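Local coordinates for adhesion and penetration protein autotransporter (Haemophilus influenzae, PDB 3SYJ) that promotes adherence to and invasion of host cells by directly binding a host cell structure, and is probably also a serine protease, at residues G887-S892 with L921-E926; G897-T902 with G933-K938. All coordinates share one frame; numbering follows the deposited sequence.

Interaction 1 of 2, residues G887-S892 with L921-E926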
loop_
_atom_site.group_PDB
_atom_site.type_symbol
_atom_site.label_atom_id
_atom_site.label_comp_id
_atom_site.label_asym_id
_atom_site.label_seq_id
_atom_site.Cartn_x
_atom_site.Cartn_y
_atom_site.Cartn_z
ATOM N N GLY A 887 22.453 8.847 27.480
ATOM C CA GLY A 887 23.388 9.399 26.510
ATOM C C GLY A 887 23.429 10.916 26.499
ATOM O O GLY A 887 22.726 11.569 27.266
ATOM N N ASP A 888 24.262 11.477 25.626
ATOM C CA ASP A 888 24.396 12.930 25.505
ATOM C C ASP A 888 23.904 13.444 24.156
ATOM O O ASP A 888 24.422 13.064 23.106
ATOM C CB ASP A 888 25.847 13.365 25.721
ATOM C CG ASP A 888 26.188 13.551 27.187
ATOM O OD1 ASP A 888 26.819 14.579 27.518
ATOM O OD2 ASP A 888 25.819 12.679 28.008
ATOM N N TYR A 889 22.916 14.328 24.186
ATOM C CA TYR A 889 22.306 14.794 22.949
ATOM C C TYR A 889 22.145 16.304 22.880
ATOM O O TYR A 889 22.055 16.986 23.900
ATOM C CB TYR A 889 20.964 14.096 22.739
ATOM C CG TYR A 889 21.084 12.596 22.843
ATOM C CD1 TYR A 889 21.577 11.849 21.781
ATOM C CD2 TYR A 889 20.735 11.931 24.011
ATOM C CE1 TYR A 889 21.704 10.481 21.869
ATOM C CE2 TYR A 889 20.857 10.561 24.111
ATOM C CZ TYR A 889 21.342 9.840 23.035
ATOM O OH TYR A 889 21.472 8.476 23.121
ATOM N N ILE A 890 22.134 16.818 21.659
ATOM C CA ILE A 890 21.900 18.231 21.426
ATOM C C ILE A 890 20.494 18.403 20.882
ATOM O O ILE A 890 20.057 17.645 20.016
ATOM C CB ILE A 890 22.915 18.812 20.433
ATOM C CG1 ILE A 890 24.296 18.894 21.084
ATOM C CG2 ILE A 890 22.464 20.182 19.949
ATOM C CD1 ILE A 890 25.388 19.374 20.154
ATOM N N LEU A 891 19.778 19.384 21.419
ATOM C CA LEU A 891 18.448 19.717 20.935
ATOM C C LEU A 891 18.492 21.021 20.163
ATOM O O LEU A 891 18.932 22.044 20.679
ATOM C CB LEU A 891 17.458 19.832 22.095
ATOM C CG LEU A 891 16.611 18.597 22.399
ATOM C CD1 LEU A 891 17.475 17.350 22.438
ATOM C CD2 LEU A 891 15.848 18.771 23.704
ATOM N N SER A 892 18.041 20.977 18.918
ATOM C CA SER A 892 17.971 22.174 18.100
ATOM C C SER A 892 16.512 22.443 17.774
ATOM O O SER A 892 15.786 21.541 17.365
ATOM C CB SER A 892 18.783 21.996 16.821
ATOM O OG SER A 892 18.967 23.240 16.175
ATOM N N LEU A 921 20.362 10.352 31.076
ATOM C CA LEU A 921 19.946 11.063 29.874
ATOM C C LEU A 921 20.331 12.544 29.987
ATOM O O LEU A 921 20.007 13.205 30.972
ATOM C CB LEU A 921 18.434 10.916 29.700
ATOM C CG LEU A 921 17.792 11.194 28.342
ATOM C CD1 LEU A 921 18.491 10.417 27.240
ATOM C CD2 LEU A 921 16.313 10.841 28.394
ATOM N N LYS A 922 21.028 13.066 28.986
ATOM C CA LYS A 922 21.478 14.449 29.040
ATOM C C LYS A 922 21.200 15.203 27.741
ATOM O O LYS A 922 21.615 14.774 26.662
ATOM C CB LYS A 922 22.966 14.510 29.382
ATOM C CG LYS A 922 23.530 15.922 29.470
ATOM C CD LYS A 922 25.023 15.898 29.782
ATOM C CE LYS A 922 25.577 17.302 30.010
ATOM N NZ LYS A 922 26.992 17.276 30.494
ATOM N N PHE A 923 20.496 16.329 27.858
ATOM C CA PHE A 923 20.171 17.170 26.705
ATOM C C PHE A 923 20.735 18.579 26.830
ATOM O O PHE A 923 20.850 19.124 27.928
ATOM C CB PHE A 923 18.658 17.262 26.512
ATOM C CG PHE A 923 18.024 15.972 26.116
ATOM C CD1 PHE A 923 18.077 15.537 24.808
ATOM C CD2 PHE A 923 17.381 15.188 27.051
ATOM C CE1 PHE A 923 17.498 14.347 24.437
ATOM C CE2 PHE A 923 16.801 13.996 26.688
ATOM C CZ PHE A 923 16.858 13.574 25.377
ATOM N N THR A 924 21.056 19.171 25.685
ATOM C CA THR A 924 21.563 20.531 25.632
ATOM C C THR A 924 20.893 21.271 24.495
ATOM O O THR A 924 20.896 20.807 23.356
ATOM C CB THR A 924 23.071 20.545 25.398
ATOM O OG1 THR A 924 23.733 20.069 26.574
ATOM C CG2 THR A 924 23.548 21.950 25.083
ATOM N N LEU A 925 20.311 22.422 24.806
ATOM C CA LEU A 925 19.666 23.235 23.785
ATOM C C LEU A 925 20.715 23.993 22.974
ATOM O O LEU A 925 21.604 24.630 23.535
ATOM C CB LEU A 925 18.668 24.206 24.420
ATOM C CG LEU A 925 17.822 25.052 23.465
ATOM C CD1 LEU A 925 16.925 24.187 22.591
ATOM C CD2 LEU A 925 16.992 26.055 24.243
ATOM N N GLU A 926 20.621 23.895 21.652
ATOM C CA GLU A 926 21.520 24.622 20.767
ATOM C C GLU A 926 21.183 26.109 20.819
ATOM O O GLU A 926 20.007 26.485 20.850
ATOM C CB GLU A 926 21.407 24.098 19.334
ATOM C CG GLU A 926 22.349 24.786 18.351
ATOM C CD GLU A 926 22.189 24.290 16.924
ATOM O OE1 GLU A 926 21.892 23.090 16.733
ATOM O OE2 GLU A 926 22.369 25.102 15.991
HETATM O O HOH W 1 24.092 17.029 26.198
#
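The side chain of Lys-922 runs beside that of Asp-888 on the neighbouring strand and crosses it at a slant. Its CB sits 3.6 Å from Gly-887 O and faces Asp-888 OD2. With CG anti to the backbone N (chi1 -180°) and the rest of the chain extended, CG passes OD1 and CD comes within 3.2 Å of Asp-888 OD1. CE then draws off, and NZ stops 4.0 Å from Asp-888 OD1, too far for a salt bridge, so the aliphatic shaft makes the contact, while the opposite charges, on an exposed face, may still attract weakly.

Beneath it the backbones run parallel in register, pairing Tyr-889 with Phe-923 and Leu-891 with Leu-925. Tyr-889 and Leu-891 each give their N-H to the carbonyl O of the residue before their partner (Lys-922, Thr-924) and take the N-H of the residue after it (Thr-924, Glu-926); the bond from Leu-891 N to Thr-924 O is nearly straight, at 176°. A water donates to Tyr-889 O and is hydrogen-bonded to Thr-924 OG1 at 3.1 Å.

The other face is apolar. Leu-921 CD1 meets the edge of the Tyr-889 ring, 3.9 Å from CE2, while Tyr-889 CB lies 3.8 Å from Phe-923 CD1. The two rings are inclined by 36°. Tyr-889 OH is hydrogen-bonded to Glu-886 O, and Phe-923, edge-to-face with Phe-946, also packs on Leu-939 and Val-909. Exposed residues outside, apolar residues stacked inside and parallel strands in register are the hallmarks of neighbouring rungs in the beta-helix of autotransporter passenger domains.

Interaction 2 of 2, residues G897-T902 with G933-K938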
loop_
_atom_site.group_PDB
_atom_site.type_symbol
_atom_site.label_atom_id
_atom_site.label_comp_id
_atom_site.label_asym_id
_atom_site.label_seq_id
_atom_site.Cartn_x
_atom_site.Cartn_y
_atom_site.Cartn_z
ATOM N N GLY A 897 5.156 30.817 14.610
ATOM C CA GLY A 897 5.259 32.211 14.335
ATOM C C GLY A 897 5.162 33.110 15.570
ATOM O O GLY A 897 6.164 33.482 16.139
ATOM N N LYS A 898 3.953 33.466 15.979
ATOM C CA LYS A 898 3.759 34.529 16.946
ATOM C C LYS A 898 4.355 34.322 18.336
ATOM O O LYS A 898 4.680 33.227 18.718
ATOM N N GLU A 899 4.446 35.404 19.100
ATOM C CA GLU A 899 4.740 35.358 20.512
ATOM C C GLU A 899 3.514 34.871 21.296
ATOM O O GLU A 899 2.406 35.303 21.050
ATOM C CB GLU A 899 5.175 36.735 20.959
ATOM C CG GLU A 899 4.808 37.097 22.323
ATOM C CD GLU A 899 5.633 38.236 22.857
ATOM O OE1 GLU A 899 6.382 38.870 22.122
ATOM O OE2 GLU A 899 5.547 38.493 24.033
ATOM N N PRO A 900 3.711 33.957 22.231
ATOM C CA PRO A 900 2.578 33.314 22.854
ATOM C C PRO A 900 1.766 34.283 23.687
ATOM O O PRO A 900 2.305 35.066 24.427
ATOM C CB PRO A 900 3.204 32.226 23.716
ATOM C CG PRO A 900 4.626 32.161 23.330
ATOM C CD PRO A 900 4.992 33.404 22.687
ATOM N N GLU A 901 0.458 34.222 23.536
ATOM C CA GLU A 901 -0.433 35.071 24.329
ATOM C C GLU A 901 -0.756 34.427 25.679
ATOM O O GLU A 901 -1.825 34.647 26.243
ATOM C CB GLU A 901 -1.720 35.381 23.557
ATOM C CG GLU A 901 -1.504 36.257 22.324
ATOM C CD GLU A 901 -2.737 36.362 21.427
ATOM O OE1 GLU A 901 -3.728 35.630 21.667
ATOM O OE2 GLU A 901 -2.707 37.181 20.477
ATOM N N THR A 902 0.180 33.626 26.180
ATOM C CA THR A 902 0.064 32.992 27.488
ATOM C C THR A 902 1.396 32.353 27.875
ATOM O O THR A 902 2.243 32.100 27.017
ATOM C CB THR A 902 -1.034 31.915 27.516
ATOM O OG1 THR A 902 -1.026 31.266 28.794
ATOM C CG2 THR A 902 -0.800 30.877 26.421
ATOM N N GLY A 933 9.440 36.237 19.934
ATOM C CA GLY A 933 9.205 37.635 20.229
ATOM C C GLY A 933 10.010 38.027 21.452
ATOM O O GLY A 933 11.200 37.725 21.541
ATOM N N ALA A 934 9.360 38.686 22.405
ATOM C CA ALA A 934 10.035 39.137 23.616
ATOM C C ALA A 934 10.252 38.000 24.609
ATOM O O ALA A 934 10.930 38.174 25.623
ATOM C CB ALA A 934 9.244 40.260 24.272
ATOM N N LEU A 935 9.671 36.840 24.322
ATOM C CA LEU A 935 9.726 35.715 25.252
ATOM C C LEU A 935 10.895 34.759 25.002
ATOM O O LEU A 935 11.049 34.194 23.918
ATOM C CB LEU A 935 8.393 34.963 25.275
ATOM C CG LEU A 935 7.271 35.705 26.006
ATOM C CD1 LEU A 935 5.907 35.144 25.625
ATOM C CD2 LEU A 935 7.487 35.672 27.521
ATOM N N ARG A 936 11.708 34.592 26.038
ATOM C CA ARG A 936 12.909 33.775 25.988
ATOM C C ARG A 936 12.681 32.460 26.736
ATOM O O ARG A 936 12.390 32.459 27.937
ATOM C CB ARG A 936 14.063 34.557 26.619
ATOM C CG ARG A 936 15.268 33.736 27.026
ATOM C CD ARG A 936 16.125 33.379 25.831
ATOM N NE ARG A 936 16.482 34.530 25.003
ATOM C CZ ARG A 936 17.624 35.207 25.101
ATOM N NH1 ARG A 936 18.527 34.863 26.012
ATOM N NH2 ARG A 936 17.865 36.229 24.289
ATOM N N TYR A 937 12.798 31.343 26.023
ATOM C CA TYR A 937 12.664 30.026 26.639
ATOM C C TYR A 937 14.009 29.312 26.687
ATOM O O TYR A 937 14.816 29.420 25.764
ATOM C CB TYR A 937 11.627 29.168 25.900
ATOM C CG TYR A 937 10.225 29.733 25.926
ATOM C CD1 TYR A 937 9.237 29.175 26.731
ATOM C CD2 TYR A 937 9.887 30.830 25.146
ATOM C CE1 TYR A 937 7.948 29.698 26.754
ATOM C CE2 TYR A 937 8.609 31.358 25.162
ATOM C CZ TYR A 937 7.644 30.791 25.965
ATOM O OH TYR A 937 6.379 31.331 25.968
ATOM N N LYS A 938 14.247 28.596 27.780
ATOM C CA LYS A 938 15.449 27.796 27.931
ATOM C C LYS A 938 15.046 26.344 28.174
ATOM O O LYS A 938 13.862 26.047 28.332
ATOM C CB LYS A 938 16.301 28.317 29.091
ATOM C CG LYS A 938 16.944 29.680 28.862
ATOM C CD LYS A 938 17.879 30.013 30.024
ATOM C CE LYS A 938 18.632 31.312 29.809
ATOM N NZ LYS A 938 19.476 31.242 28.587
#
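In Glu-899 a chi1 of 147°, some way short of fully anti, combines with an extended chain beyond CG to carry the carboxylate over to Gly-933 and Ala-934; in Leu-935 and Tyr-937, CG stands anti to the carbonyl carbon, and both side chains come forward to Pro-900. Ala-934 N donates to Glu-899 OE1 over 3.0 Å, an almost straight bond at the hydrogen (169°). The donor approaches from well above the carboxylate plane, 52° out of it. Having no side chain, Gly-933 lets Glu-899 OE1 lie 3.6 Å from its CA. The other oxygen, OE2, turns to apolar atoms and lies 3.7 Å from Leu-935 CD1, where the two side chains cross at about a right angle.

Gly-933 and Ala-934 are the two turn residues of a beta-hairpin joining strands 930-932 and 935-942; their backbone angles, with positive phi at the glycine, fit a type II' turn. This single hydrogen bond links the turn of the hairpin, near the end of the modelled chain in the pertactin-like part of the passenger domain, to the loop between strands 887-895 and 906-911.

Further along, Pro-900 takes over the contact. Pro-900 and Leu-935 slide past each other in opposite directions, with Pro-900 CD 3.5 Å from Leu-935 CD1. Pro-900 and Tyr-937 meet tip to tip, Pro-900 CG lying 3.3 Å from Tyr-937 OH. Its apolar approach to the ring is longer, 4.2 Å from Pro-900 CG to Tyr-937 CZ. The hydroxyl of the buried Tyr-937 is hydrogen-bonded to Tyr-874 OH, which is in turn hydrogen-bonded to Thr-902 O and so joins the phenol to the loop at second hand. Beyond the proline, Glu-901 and Thr-902 pack on Thr-507 and Gln-508 of the second subunit.

In the fold
The centres of interactions 1 and 2 are 22 Å apart, and their segments alternate along the chain: strand 887-895 leads from the first segment of interaction 1 into the loop of interaction 2, and strand 921-925 leads on to the hairpin of strands 930-932 and 935-942. The two contacts touch where Leu-925 CD2 approaches Tyr-937 O at 4.3 Å. Strand 935-942 bridges them further, since its Leu-939 packs against Leu-891 and Leu-925 of interaction 1. Both belong to the pertactin-like part of the passenger domain, about 59 and 71 Å from the chain's centre, and lie away from Ser-218, the probable active-site serine.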